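Long-range contacts in cysteine synthase (Fusobacterium nucleatum subsp. nucleatum strain ATCC 25586, PDB 5XEO), which probably makes L-cysteine and acetate from O-acetyl-L-serine and hydrogen sulfide, using pyridoxal 5'-phosphate as cofactor: residues S209-K214 against M227-I232; P219-G224 against C247-A252; G268-A273 against S296-E301. All coordinates share one frame; numbering follows the deposited sequence.

Interaction 1 (S209-K214 against M227-I232)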
ATOM      1  N   SER A 209      28.205  -5.235   3.170  1.00 22.80           N
ATOM      2  CA  SER A 209      28.616  -4.860   1.801  1.00 22.43           C
ATOM      3  C   SER A 209      29.028  -3.397   1.832  1.00 23.94           C
ATOM      4  O   SER A 209      28.379  -2.522   1.218  1.00 22.75           O
ATOM      5  CB  SER A 209      27.501  -5.129   0.777  1.00 24.19           C
ATOM      6  OG  SER A 209      28.032  -5.326  -0.527  1.00 23.09           O
ATOM      7  N   PRO A 210      30.136  -3.103   2.563  1.00 25.66           N
ATOM      8  CA  PRO A 210      30.543  -1.760   2.820  1.00 25.04           C
ATOM      9  C   PRO A 210      31.415  -1.187   1.670  1.00 29.40           C
ATOM     10  O   PRO A 210      32.592  -0.786   1.882  1.00 24.39           O
ATOM     11  CB  PRO A 210      31.328  -1.909   4.130  1.00 27.03           C
ATOM     12  CG  PRO A 210      31.960  -3.248   4.022  1.00 25.88           C
ATOM     13  CD  PRO A 210      31.162  -4.048   3.040  1.00 25.29           C
ATOM     14  N   LEU A 211      30.838  -1.109   0.467  1.00 28.26           N
ATOM     15  CA  LEU A 211      31.590  -0.609  -0.690  1.00 28.53           C
ATOM     16  C   LEU A 211      32.122   0.796  -0.514  1.00 28.11           C
ATOM     17  O   LEU A 211      33.278   1.053  -0.823  1.00 29.68           O
ATOM     18  CB  LEU A 211      30.770  -0.632  -1.988  1.00 27.69           C
ATOM     19  CG  LEU A 211      31.530  -0.239  -3.284  1.00 28.31           C
ATOM     20  CD1 LEU A 211      32.778  -1.107  -3.474  1.00 28.83           C
ATOM     21  CD2 LEU A 211      30.625  -0.322  -4.506  1.00 27.22           C
ATOM     22  N   LEU A 212      31.273   1.713  -0.089  1.00 28.88           N
ATOM     23  CA  LEU A 212      31.643   3.125   0.036  1.00 28.79           C
ATOM     24  C   LEU A 212      32.557   3.410   1.226  1.00 32.80           C
ATOM     25  O   LEU A 212      33.397   4.329   1.163  1.00 31.98           O
ATOM     26  CB  LEU A 212      30.398   3.997   0.205  1.00 26.04           C
ATOM     27  CG  LEU A 212      29.328   3.941  -0.886  1.00 26.78           C
ATOM     28  CD1 LEU A 212      28.121   4.763  -0.478  1.00 24.49           C
ATOM     29  CD2 LEU A 212      29.908   4.438  -2.191  1.00 27.69           C
ATOM     30  N   SER A 213      32.339   2.683   2.325  1.00 29.91           N
ATOM     31  CA  SER A 213      33.079   2.927   3.552  1.00 31.06           C
ATOM     32  C   SER A 213      34.379   2.123   3.587  1.00 30.87           C
ATOM     33  O   SER A 213      35.332   2.599   4.140  1.00 31.89           O
ATOM     34  CB  SER A 213      32.203   2.686   4.799  1.00 27.06           C
ATOM     35  OG  SER A 213      31.816   1.326   4.885  1.00 27.27           O
ATOM     36  N   LYS A 214      34.423   0.925   2.995  1.00 35.23           N
ATOM     37  CA  LYS A 214      35.612   0.038   3.063  1.00 36.35           C
ATOM     38  C   LYS A 214      36.131  -0.535   1.743  1.00 36.42           C
ATOM     39  O   LYS A 214      37.114  -1.270   1.762  1.00 35.93           O
ATOM     40  CB  LYS A 214      35.341  -1.139   4.016  1.00 38.42           C
ATOM     41  CG  LYS A 214      34.820  -0.756   5.395  1.00 42.22           C
ATOM     42  CD  LYS A 214      35.755  -1.135   6.522  1.00 46.90           C
ATOM     43  CE  LYS A 214      35.022  -1.185   7.851  1.00 46.39           C
ATOM     44  NZ  LYS A 214      34.431  -2.528   8.089  1.00 48.89           N
ATOM     45  N   MET A 227      25.592  -2.179  -3.403  1.00 25.22           N
ATOM     46  CA  MET A 227      26.074  -1.949  -4.754  1.00 28.62           C
ATOM     47  C   MET A 227      26.804  -3.219  -5.175  1.00 33.62           C
ATOM     48  O   MET A 227      26.869  -4.181  -4.424  1.00 39.69           O
ATOM     49  CB  MET A 227      26.967  -0.706  -4.753  1.00 27.56           C
ATOM     50  CG  MET A 227      26.221   0.575  -4.385  1.00 26.43           C
ATOM     51  SD  MET A 227      27.264   1.976  -3.941  1.00 25.93           S
ATOM     52  CE  MET A 227      26.163   3.340  -3.619  1.00 26.24           C
ATOM     53  N   SER A 228      27.300  -3.270  -6.391  1.00 40.76           N
ATOM     54  CA  SER A 228      27.986  -4.481  -6.891  1.00 46.30           C
ATOM     55  C   SER A 228      29.424  -4.067  -7.243  1.00 49.84           C
ATOM     56  O   SER A 228      29.734  -2.869  -7.157  1.00 50.12           O
ATOM     57  CB  SER A 228      27.212  -5.074  -8.078  1.00 45.63           C
ATOM     58  OG  SER A 228      26.769  -4.066  -8.973  1.00 42.82           O
ATOM     59  N   ILE A 229      30.322  -5.005  -7.564  1.00 56.85           N
ATOM     60  CA  ILE A 229      31.594  -4.609  -8.247  1.00 62.05           C
ATOM     61  C   ILE A 229      31.738  -5.346  -9.569  1.00 60.18           C
ATOM     62  O   ILE A 229      32.219  -6.481  -9.586  1.00 65.79           O
ATOM     63  CB  ILE A 229      32.924  -4.659  -7.398  1.00 66.45           C
ATOM     64  CG1 ILE A 229      33.112  -5.976  -6.618  1.00 67.46           C
ATOM     65  CG2 ILE A 229      33.037  -3.415  -6.505  1.00 66.46           C
ATOM     66  CD1 ILE A 229      34.433  -6.063  -5.874  1.00 63.39           C
ATOM     67  N   GLY A 230      31.272  -4.757 -10.677  1.00 58.57           N
ATOM     68  CA  GLY A 230      30.412  -3.567 -10.718  1.00 55.87           C
ATOM     69  C   GLY A 230      31.111  -2.243 -10.441  1.00 53.59           C
ATOM     70  O   GLY A 230      32.009  -1.812 -11.176  1.00 54.44           O
ATOM     71  N   GLY A 231      30.689  -1.603  -9.361  1.00 47.48           N
ATOM     72  CA  GLY A 231      31.260  -0.347  -8.916  1.00 42.06           C
ATOM     73  C   GLY A 231      30.163   0.551  -8.398  1.00 38.78           C
ATOM     74  O   GLY A 231      28.995   0.163  -8.322  1.00 40.27           O
ATOM     75  N   ILE A 232      30.559   1.757  -8.046  1.00 32.65           N
ATOM     76  CA  ILE A 232      29.664   2.762  -7.554  1.00 30.97           C
ATOM     77  C   ILE A 232      28.854   3.321  -8.748  1.00 30.09           C
ATOM     78  O   ILE A 232      29.442   3.760  -9.728  1.00 28.21           O
ATOM     79  CB  ILE A 232      30.449   3.895  -6.876  1.00 30.16           C
ATOM     80  CG1 ILE A 232      31.266   3.337  -5.685  1.00 31.88           C
ATOM     81  CG2 ILE A 232      29.512   5.000  -6.418  1.00 29.14           C
ATOM     82  CD1 ILE A 232      32.196   4.348  -5.055  1.00 33.63           C
TER
HETATM   83  O   HOH W   1      27.492  -2.046  -1.299  1.00 23.24           O
HETATM   84  O   HOH W   2      26.187  -5.418  -2.266  1.00 29.03           O
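Leu211 and Leu212, two successive leucines at the start of the short helix 211-214, make the apolar part of the contact with the loop 227-232. Leu211 points at the loop, and with CG anti to the backbone N (chi1 -175°) its two methyls spread over different residues. CD2 sits in the bend of the loop, touching Met227 CB at 3.7 Å and also reaching the carbonyl oxygen of Ser228 and Ile232 CG1. CD1 lies 3.8 Å from CG2 of the poorly ordered Ile229. In Leu212, CG beside the backbone N (chi1 -58°) brings both methyls to the loop: CD2 packs at 3.7 Å on Ile232 CD1, while CD1 lies 4.0 Å from the terminal methyl CE of Met227. The extended chain of Met227 crosses both leucines at about a right angle, its sulfur lying close to CD2 of each.

Polar contacts run through water. One water donates to Ser209 O at 2.7 Å and accepts from Met227 N at 2.8 Å; a second links Ser209 OG to Met227 O, to which it donates at 2.6 Å. Both backbone polar atoms of Met227 are therefore satisfied by solvent bridging to one serine, whose OG is also hydrogen-bonded to Gly218 O. Within the loop, Gly231 N closes back on Ser228 O around a cis peptide bond between Ile229 and Gly230.

This is surface packing at the edge of the subunit, although the side chain of Met227 comes within about 5 Å of the cofactor-binding Gly180 and Gly182 at the nearest atoms. Strand 200-206 runs into the 209-214 segment, and its Glu205 accepts from Leu212 N, is hydrogen-bonded to Ser213 OG and lies against Leu211. Tyr236, in the loop leading to strand 245-247, packs against Leu212.

Interaction 2 (P219-G224 against C247-A252). With PLP (pyridoxal-5'-phosphate), chain C.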
ATOM      1  N   PRO A 219      27.920 -10.305   0.845  1.00 24.16           N
ATOM      2  CA  PRO A 219      26.532 -10.702   0.883  1.00 23.23           C
ATOM      3  C   PRO A 219      25.810  -9.964   2.007  1.00 22.89           C
ATOM      4  O   PRO A 219      26.383  -9.683   3.040  1.00 24.06           O
ATOM      5  CB  PRO A 219      26.617 -12.200   1.141  1.00 24.31           C
ATOM      6  CG  PRO A 219      27.838 -12.345   1.992  1.00 24.26           C
ATOM      7  CD  PRO A 219      28.787 -11.266   1.548  1.00 25.22           C
ATOM      8  N   HIS A 220      24.575  -9.570   1.748  1.00 23.44           N
ATOM      9  CA  HIS A 220      23.735  -8.954   2.756  1.00 21.82           C
ATOM     10  C   HIS A 220      22.277  -9.304   2.438  1.00 23.19           C
ATOM     11  O   HIS A 220      21.961  -9.881   1.382  1.00 24.58           O
ATOM     12  CB  HIS A 220      23.961  -7.444   2.789  1.00 19.80           C
ATOM     13  CG  HIS A 220      23.470  -6.749   1.566  1.00 20.10           C
ATOM     14  ND1 HIS A 220      22.201  -6.213   1.479  1.00 19.02           N
ATOM     15  CD2 HIS A 220      24.056  -6.549   0.362  1.00 18.77           C
ATOM     16  CE1 HIS A 220      22.030  -5.710   0.270  1.00 20.81           C
ATOM     17  NE2 HIS A 220      23.139  -5.900  -0.428  1.00 20.59           N
ATOM     18  N   LYS A 221      21.393  -8.923   3.346  1.00 23.84           N
ATOM     19  CA  LYS A 221      19.972  -9.207   3.226  1.00 24.05           C
ATOM     20  C   LYS A 221      19.101  -7.941   3.235  1.00 23.05           C
ATOM     21  O   LYS A 221      17.878  -8.035   3.330  1.00 23.38           O
ATOM     22  CB  LYS A 221      19.551 -10.142   4.350  1.00 25.82           C
ATOM     23  CG  LYS A 221      20.229 -11.503   4.285  1.00 28.13           C
ATOM     24  CD  LYS A 221      19.716 -12.374   5.407  1.00 31.94           C
ATOM     25  CE  LYS A 221      20.540 -13.635   5.525  1.00 36.18           C
ATOM     26  NZ  LYS A 221      20.181 -14.385   6.744  1.00 39.27           N
ATOM     27  N   ILE A 222      19.709  -6.774   3.093  1.00 22.40           N
ATOM     28  CA  ILE A 222      18.957  -5.530   3.102  1.00 22.14           C
ATOM     29  C   ILE A 222      18.475  -5.271   1.672  1.00 22.35           C
ATOM     30  O   ILE A 222      19.097  -4.512   0.908  1.00 23.35           O
ATOM     31  CB  ILE A 222      19.767  -4.372   3.687  1.00 21.72           C
ATOM     32  CG1 ILE A 222      20.448  -4.802   5.002  1.00 21.49           C
ATOM     33  CG2 ILE A 222      18.869  -3.170   3.920  1.00 21.82           C
ATOM     34  CD1 ILE A 222      21.281  -3.713   5.662  1.00 22.44           C
ATOM     35  N   GLN A 223      17.371  -5.921   1.300  1.00 22.31           N
ATOM     36  CA  GLN A 223      16.867  -5.861  -0.091  1.00 23.02           C
ATOM     37  C   GLN A 223      16.681  -4.421  -0.597  1.00 20.92           C
ATOM     38  O   GLN A 223      16.117  -3.559   0.104  1.00 20.84           O
ATOM     39  CB  GLN A 223      15.585  -6.671  -0.253  1.00 27.07           C
ATOM     40  CG  GLN A 223      15.852  -8.171  -0.199  1.00 30.84           C
ATOM     41  CD  GLN A 223      14.618  -9.035  -0.384  1.00 35.09           C
ATOM     42  OE1 GLN A 223      13.849  -8.841  -1.329  1.00 40.87           O
ATOM     43  NE2 GLN A 223      14.438 -10.019   0.501  1.00 34.85           N
ATOM     44  N   GLY A 224      17.211  -4.163  -1.789  1.00 19.96           N
ATOM     45  CA  GLY A 224      17.177  -2.840  -2.416  1.00 20.73           C
ATOM     46  C   GLY A 224      18.418  -2.001  -2.148  1.00 20.24           C
ATOM     47  O   GLY A 224      18.713  -1.048  -2.887  1.00 19.25           O
ATOM     48  N   CYS A 247      24.513  -0.438   8.435  1.00 19.96           N
ATOM     49  CA  CYS A 247      23.651  -1.254   9.283  1.00 19.83           C
ATOM     50  C   CYS A 247      23.856  -2.711   8.973  1.00 19.59           C
ATOM     51  O   CYS A 247      23.870  -3.111   7.798  1.00 20.00           O
ATOM     52  CB  CYS A 247      22.177  -0.865   9.086  1.00 20.95           C
ATOM     53  SG  CYS A 247      21.048  -1.678  10.242  1.00 21.70           S
ATOM     54  N   GLU A 248      23.995  -3.527  10.024  1.00 20.08           N
ATOM     55  CA  GLU A 248      24.006  -4.980   9.883  1.00 21.12           C
ATOM     56  C   GLU A 248      22.616  -5.543   9.555  1.00 22.02           C
ATOM     57  O   GLU A 248      21.579  -4.951   9.928  1.00 20.75           O
ATOM     58  CB  GLU A 248      24.536  -5.652  11.176  1.00 23.53           C
ATOM     59  CG  GLU A 248      25.982  -5.287  11.527  1.00 25.60           C
ATOM     60  CD  GLU A 248      27.017  -5.997  10.664  1.00 30.62           C
ATOM     61  OE1 GLU A 248      26.641  -6.856   9.809  1.00 33.88           O
ATOM     62  OE2 GLU A 248      28.223  -5.687  10.840  1.00 34.87           O
ATOM     63  N   ASP A 249      22.629  -6.713   8.927  1.00 21.98           N
ATOM     64  CA  ASP A 249      21.427  -7.446   8.548  1.00 24.35           C
ATOM     65  C   ASP A 249      20.496  -7.643   9.738  1.00 26.20           C
ATOM     66  O   ASP A 249      19.338  -7.259   9.689  1.00 23.34           O
ATOM     67  CB  ASP A 249      21.786  -8.807   7.967  1.00 25.07           C
ATOM     68  CG  ASP A 249      22.410  -8.726   6.576  1.00 26.12           C
ATOM     69  OD1 ASP A 249      22.393  -7.621   5.965  1.00 25.76           O
ATOM     70  OD2 ASP A 249      22.879  -9.764   6.082  1.00 25.41           O
ATOM     71  N   ASP A 250      21.045  -8.206  10.809  1.00 27.13           N
ATOM     72  CA  ASP A 250      20.293  -8.524  12.025  1.00 27.52           C
ATOM     73  C   ASP A 250      19.607  -7.306  12.594  1.00 22.86           C
ATOM     74  O   ASP A 250      18.427  -7.373  12.882  1.00 21.44           O
ATOM     75  CB  ASP A 250      21.199  -9.188  13.093  1.00 33.23           C
ATOM     76  CG  ASP A 250      22.504  -8.413  13.317  1.00 37.23           C
ATOM     77  OD1 ASP A 250      22.457  -7.310  13.877  1.00 44.62           O
ATOM     78  OD2 ASP A 250      23.568  -8.887  12.881  1.00 49.43           O
ATOM     79  N   ASP A 251      20.319  -6.181  12.705  1.00 21.59           N
ATOM     80  CA  ASP A 251      19.756  -4.957  13.243  1.00 21.68           C
ATOM     81  C   ASP A 251      18.671  -4.343  12.342  1.00 21.24           C
ATOM     82  O   ASP A 251      17.713  -3.733  12.850  1.00 18.60           O
ATOM     83  CB  ASP A 251      20.825  -3.902  13.530  1.00 24.28           C
ATOM     84  CG  ASP A 251      21.862  -4.374  14.546  1.00 25.94           C
ATOM     85  OD1 ASP A 251      21.553  -5.279  15.311  1.00 26.54           O
ATOM     86  OD2 ASP A 251      23.004  -3.875  14.508  1.00 25.91           O
ATOM     87  N   ALA A 252      18.841  -4.477  11.027  1.00 19.83           N
ATOM     88  CA  ALA A 252      17.833  -3.980  10.068  1.00 19.97           C
ATOM     89  C   ALA A 252      16.482  -4.712  10.241  1.00 19.92           C
ATOM     90  O   ALA A 252      15.437  -4.059  10.304  1.00 20.02           O
ATOM     91  CB  ALA A 252      18.336  -4.133   8.646  1.00 18.74           C
TER
HETATM   92  N1  PLP C 401      15.328   0.330  -0.441  1.00 14.83           N
HETATM   93  C2  PLP C 401      14.528  -0.312  -1.360  1.00 16.01           C
HETATM   94  C2A PLP C 401      13.391  -1.184  -0.878  1.00 15.08           C
HETATM   95  C3  PLP C 401      14.724  -0.058  -2.731  1.00 16.40           C
HETATM   96  O3  PLP C 401      13.922  -0.642  -3.636  1.00 16.50           O
HETATM   97  C4  PLP C 401      15.779   0.747  -3.176  1.00 17.53           C
HETATM   98  C4A PLP C 401      16.087   0.972  -4.650  1.00 19.08           C
HETATM   99  C5  PLP C 401      16.614   1.355  -2.222  1.00 17.10           C
HETATM  100  C6  PLP C 401      16.370   1.133  -0.859  1.00 15.85           C
HETATM  101  C5A PLP C 401      17.762   2.243  -2.631  1.00 17.65           C
HETATM  102  O4P PLP C 401      17.378   3.500  -3.249  1.00 17.90           O
HETATM  103  P   PLP C 401      18.259   4.186  -4.393  1.00 18.11           P
HETATM  104  O1P PLP C 401      17.533   5.453  -4.587  1.00 16.28           O
HETATM  105  O2P PLP C 401      18.391   3.184  -5.477  1.00 15.71           O
HETATM  106  O3P PLP C 401      19.631   4.455  -3.769  1.00 16.79           O
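With CG anti to its carbonyl carbon (chi1 -72°), Asp249 swings its carboxylate from the first turn of helix 249-263 onto the backbone of His220 and Lys221; Ile222, with chi1 -47° and CD1 fully extended, brings CG1 to 3.6 Å from Asp249 OD1 and carries CD1 on towards Cys247. Lys221 N gives OD1 a nearly straight hydrogen bond of 3.1 Å (172°), arriving from above the carboxylate plane. OD1 also has His220 CB at 3.5 Å, while the Lys221 aliphatic chain crosses the carboxylate at about a right angle, CG lying 3.6 Å from OD2. Ile222 CD1 rests on Cys247 O at 3.4 Å and on Ala252 CB. The same helix start carries Glu248, its N-cap, and Asp250, which bind a calcium ion.

The next amide is engaged within the segment: Ile222 N donates to His220 ND1 at 3.0 Å, somewhat tilted from the ring plane. Ile222 is the centre of an inverse gamma turn, after which the chain reaches the cofactor, Gly224 O lying 3.3 Å from its C5.

With ND1 accepting from Ile222 N, His220 is probably neutral, with its proton on NE2. Lys221 NZ lies 5.4 Å from Asp249 OD2, too far for a salt bridge, but probably still favours the ionised carboxylate.

Interaction 3 (G268-A273 against S296-E301). With PLP (pyridoxal-5'-phosphate), chain C.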
ATOM      1  N   GLY A 268       9.917  -1.735   4.656  1.00 15.86           N
ATOM      2  CA  GLY A 268      10.756  -2.804   4.195  1.00 16.52           C
ATOM      3  C   GLY A 268      12.006  -2.935   5.051  1.00 16.76           C
ATOM      4  O   GLY A 268      12.201  -2.213   6.036  1.00 15.28           O
ATOM      5  N   ILE A 269      12.866  -3.835   4.610  1.00 18.35           N
ATOM      6  CA  ILE A 269      14.116  -4.126   5.309  1.00 18.78           C
ATOM      7  C   ILE A 269      15.019  -2.917   5.259  1.00 17.51           C
ATOM      8  O   ILE A 269      15.695  -2.625   6.249  1.00 18.93           O
ATOM      9  CB  ILE A 269      14.830  -5.357   4.717  1.00 20.45           C
ATOM     10  CG1 ILE A 269      13.898  -6.573   4.732  1.00 22.02           C
ATOM     11  CG2 ILE A 269      16.068  -5.697   5.539  1.00 20.26           C
ATOM     12  CD1 ILE A 269      14.382  -7.704   3.841  1.00 23.88           C
ATOM     13  N   SER A 270      15.035  -2.199   4.134  1.00 15.92           N
ATOM     14  CA  SER A 270      15.886  -1.016   4.023  1.00 16.24           C
ATOM     15  C   SER A 270      15.416   0.101   4.928  1.00 16.33           C
ATOM     16  O   SER A 270      16.221   0.941   5.319  1.00 16.53           O
ATOM     17  CB  SER A 270      16.042  -0.522   2.549  1.00 17.19           C
ATOM     18  OG  SER A 270      14.888   0.152   2.061  1.00 15.83           O
ATOM     19  N   THR A 271      14.111   0.149   5.231  1.00 15.31           N
ATOM     20  CA  THR A 271      13.577   1.150   6.152  1.00 15.59           C
ATOM     21  C   THR A 271      14.093   0.839   7.569  1.00 15.50           C
ATOM     22  O   THR A 271      14.490   1.727   8.306  1.00 15.20           O
ATOM     23  CB  THR A 271      12.031   1.161   6.110  1.00 16.26           C
ATOM     24  OG1 THR A 271      11.593   1.609   4.812  1.00 17.33           O
ATOM     25  CG2 THR A 271      11.481   2.038   7.175  1.00 16.98           C
ATOM     26  N   GLY A 272      14.094  -0.437   7.915  1.00 16.49           N
ATOM     27  CA  GLY A 272      14.709  -0.887   9.174  1.00 18.54           C
ATOM     28  C   GLY A 272      16.175  -0.508   9.268  1.00 17.48           C
ATOM     29  O   GLY A 272      16.577   0.049  10.251  1.00 19.00           O
ATOM     30  N   ALA A 273      16.924  -0.727   8.195  1.00 18.64           N
ATOM     31  CA  ALA A 273      18.358  -0.395   8.153  1.00 19.67           C
ATOM     32  C   ALA A 273      18.606   1.104   8.296  1.00 20.06           C
ATOM     33  O   ALA A 273      19.412   1.538   9.118  1.00 19.15           O
ATOM     34  CB  ALA A 273      18.963  -0.922   6.866  1.00 20.06           C
ATOM     35  N   SER A 296      11.834   6.149   4.187  1.00 15.99           N
ATOM     36  CA  SER A 296      11.377   4.774   4.176  1.00 15.83           C
ATOM     37  C   SER A 296      11.084   4.447   2.704  1.00 16.79           C
ATOM     38  O   SER A 296      10.098   4.954   2.151  1.00 16.09           O
ATOM     39  CB  SER A 296      10.090   4.589   4.999  1.00 15.79           C
ATOM     40  OG  SER A 296       9.518   3.293   4.784  1.00 14.21           O
ATOM     41  N   THR A 297      11.935   3.624   2.087  1.00 16.48           N
ATOM     42  CA  THR A 297      11.915   3.443   0.647  1.00 17.76           C
ATOM     43  C   THR A 297      10.751   2.595   0.138  1.00 17.00           C
ATOM     44  O   THR A 297      10.220   2.919  -0.908  1.00 16.27           O
ATOM     45  CB  THR A 297      13.280   2.957   0.111  1.00 19.13           C
ATOM     46  OG1 THR A 297      14.264   3.950   0.477  1.00 21.41           O
ATOM     47  CG2 THR A 297      13.269   2.809  -1.407  1.00 20.38           C
ATOM     48  N   ASP A 298      10.335   1.557   0.867  1.00 15.94           N
ATOM     49  CA  ASP A 298       9.149   0.801   0.457  1.00 16.73           C
ATOM     50  C   ASP A 298       8.413   0.283   1.668  1.00 17.16           C
ATOM     51  O   ASP A 298       8.904   0.383   2.788  1.00 15.00           O
ATOM     52  CB  ASP A 298       9.481  -0.318  -0.558  1.00 16.73           C
ATOM     53  CG  ASP A 298      10.201  -1.507   0.019  1.00 17.11           C
ATOM     54  OD1 ASP A 298      10.777  -1.395   1.126  1.00 16.41           O
ATOM     55  OD2 ASP A 298      10.259  -2.544  -0.677  1.00 16.67           O
ATOM     56  N   SER A 299       7.242  -0.277   1.427  1.00 18.23           N
ATOM     57  CA  SER A 299       6.443  -0.801   2.507  1.00 19.96           C
ATOM     58  C   SER A 299       6.897  -2.222   2.690  1.00 20.20           C
ATOM     59  O   SER A 299       7.575  -2.772   1.835  1.00 20.85           O
ATOM     60  CB  SER A 299       4.948  -0.710   2.193  1.00 20.06           C
ATOM     61  OG  SER A 299       4.649  -1.492   1.087  1.00 20.38           O
ATOM     62  N   GLY A 300       6.532  -2.798   3.825  1.00 20.29           N
ATOM     63  CA  GLY A 300       7.079  -4.067   4.266  1.00 20.61           C
ATOM     64  C   GLY A 300       6.351  -5.312   3.831  1.00 21.96           C
ATOM     65  O   GLY A 300       6.864  -6.415   4.046  1.00 19.68           O
ATOM     66  N   GLU A 301       5.173  -5.170   3.215  1.00 22.24           N
ATOM     67  CA  GLU A 301       4.301  -6.339   2.956  1.00 25.79           C
ATOM     68  C   GLU A 301       5.020  -7.435   2.178  1.00 26.20           C
ATOM     69  O   GLU A 301       4.930  -8.604   2.525  1.00 24.00           O
ATOM     70  CB  GLU A 301       3.043  -5.971   2.158  1.00 30.58           C
ATOM     71  CG  GLU A 301       2.091  -5.023   2.839  1.00 37.61           C
ATOM     72  CD  GLU A 301       2.393  -3.555   2.596  1.00 44.38           C
ATOM     73  OE1 GLU A 301       2.743  -3.181   1.451  1.00 49.03           O
ATOM     74  OE2 GLU A 301       2.244  -2.769   3.574  1.00 53.49           O
TER
HETATM   75  N1  PLP C 401      15.328   0.330  -0.441  1.00 14.83           N
HETATM   76  C2  PLP C 401      14.528  -0.312  -1.360  1.00 16.01           C
HETATM   77  C2A PLP C 401      13.391  -1.184  -0.878  1.00 15.08           C
HETATM   78  C3  PLP C 401      14.724  -0.058  -2.731  1.00 16.40           C
HETATM   79  O3  PLP C 401      13.922  -0.642  -3.636  1.00 16.50           O
HETATM   80  C4  PLP C 401      15.779   0.747  -3.176  1.00 17.53           C
HETATM   81  C4A PLP C 401      16.087   0.972  -4.650  1.00 19.08           C
HETATM   82  C5  PLP C 401      16.614   1.355  -2.222  1.00 17.10           C
HETATM   83  C6  PLP C 401      16.370   1.133  -0.859  1.00 15.85           C
HETATM   84  C5A PLP C 401      17.762   2.243  -2.631  1.00 17.65           C
HETATM   85  O4P PLP C 401      17.378   3.500  -3.249  1.00 17.90           O
HETATM   86  P   PLP C 401      18.259   4.186  -4.393  1.00 18.11           P
HETATM   87  O1P PLP C 401      17.533   5.453  -4.587  1.00 16.28           O
HETATM   88  O2P PLP C 401      18.391   3.184  -5.477  1.00 15.71           O
HETATM   89  O3P PLP C 401      19.631   4.455  -3.769  1.00 16.79           O
HETATM   90  O   HOH W   3      12.251  -0.083   2.840  1.00 11.73           O
HETATM   91  O   HOH W   4      14.453   2.573   3.241  1.00 22.91           O
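Gly268 N donates to Asp298 O at 3.0 Å (152°), its approach lying above the carbonyl plane, where the loop 296-301 passes the N-terminal end of helix 269-283. Gly268 is the N-cap residue and comes within 3.9 Å, CA to CA, of Gly300; Asp298 OD1 lies 3.4 Å from Gly268 CA. One turn on, Thr271 faces Ser296 at the end of its strand, and their hydroxyls OG1 and OG are hydrogen-bonded at 2.7 Å.

As in other fold-type II pyridoxal phosphate enzymes, the helix start presents a serine to the pyridine nitrogen: Ser270 OG donates to N1 of the cofactor at 2.5 Å. Its torsion, with OG between the backbone N and the carbonyl carbon (chi1 75°), directs it at the ring. A hydroxyl donor here is consistent with an unprotonated pyridine nitrogen.

Two waters also hold this oxygen, both donating to Ser270 OG. One also donates to Asp298 OD1 at 2.6 Å and is bonded to Thr271 OG1; the other accepts from Thr297 N. Thr297 lays CB and CG2 against the ring, CG2 being 3.4 Å from N1, and Asp298 OD1 sits 3.3 Å from the methyl carbon C2A. The other carboxylate oxygen, OD2, is hydrogen-bonded to Tyr303 OH and Asn76 ND2 and salt-bridged to Lys302.

Overall arrangement
Strand 200-206 leads into 209-214, and interaction 1 closes the loop that returns at 227-232. Inside that loop lies 219-224, whose partner 247-252 lies beyond 227-232, so interactions 1 and 2 cross along the chain; they touch where Ser209 CB meets the His220 ring. Interaction 2 ties the loop to the end of strand 245-247 and the start of helix 249-263. The start of helix 269-283, with its N-cap, opens interaction 3, in series with the others and closed after strand 291-296. Ile222 packs on Ser270 and Ala273, joining interactions 2 and 3, which both reach the cofactor; interactions 1 and 3 remain about 11 Å apart at their nearest atoms.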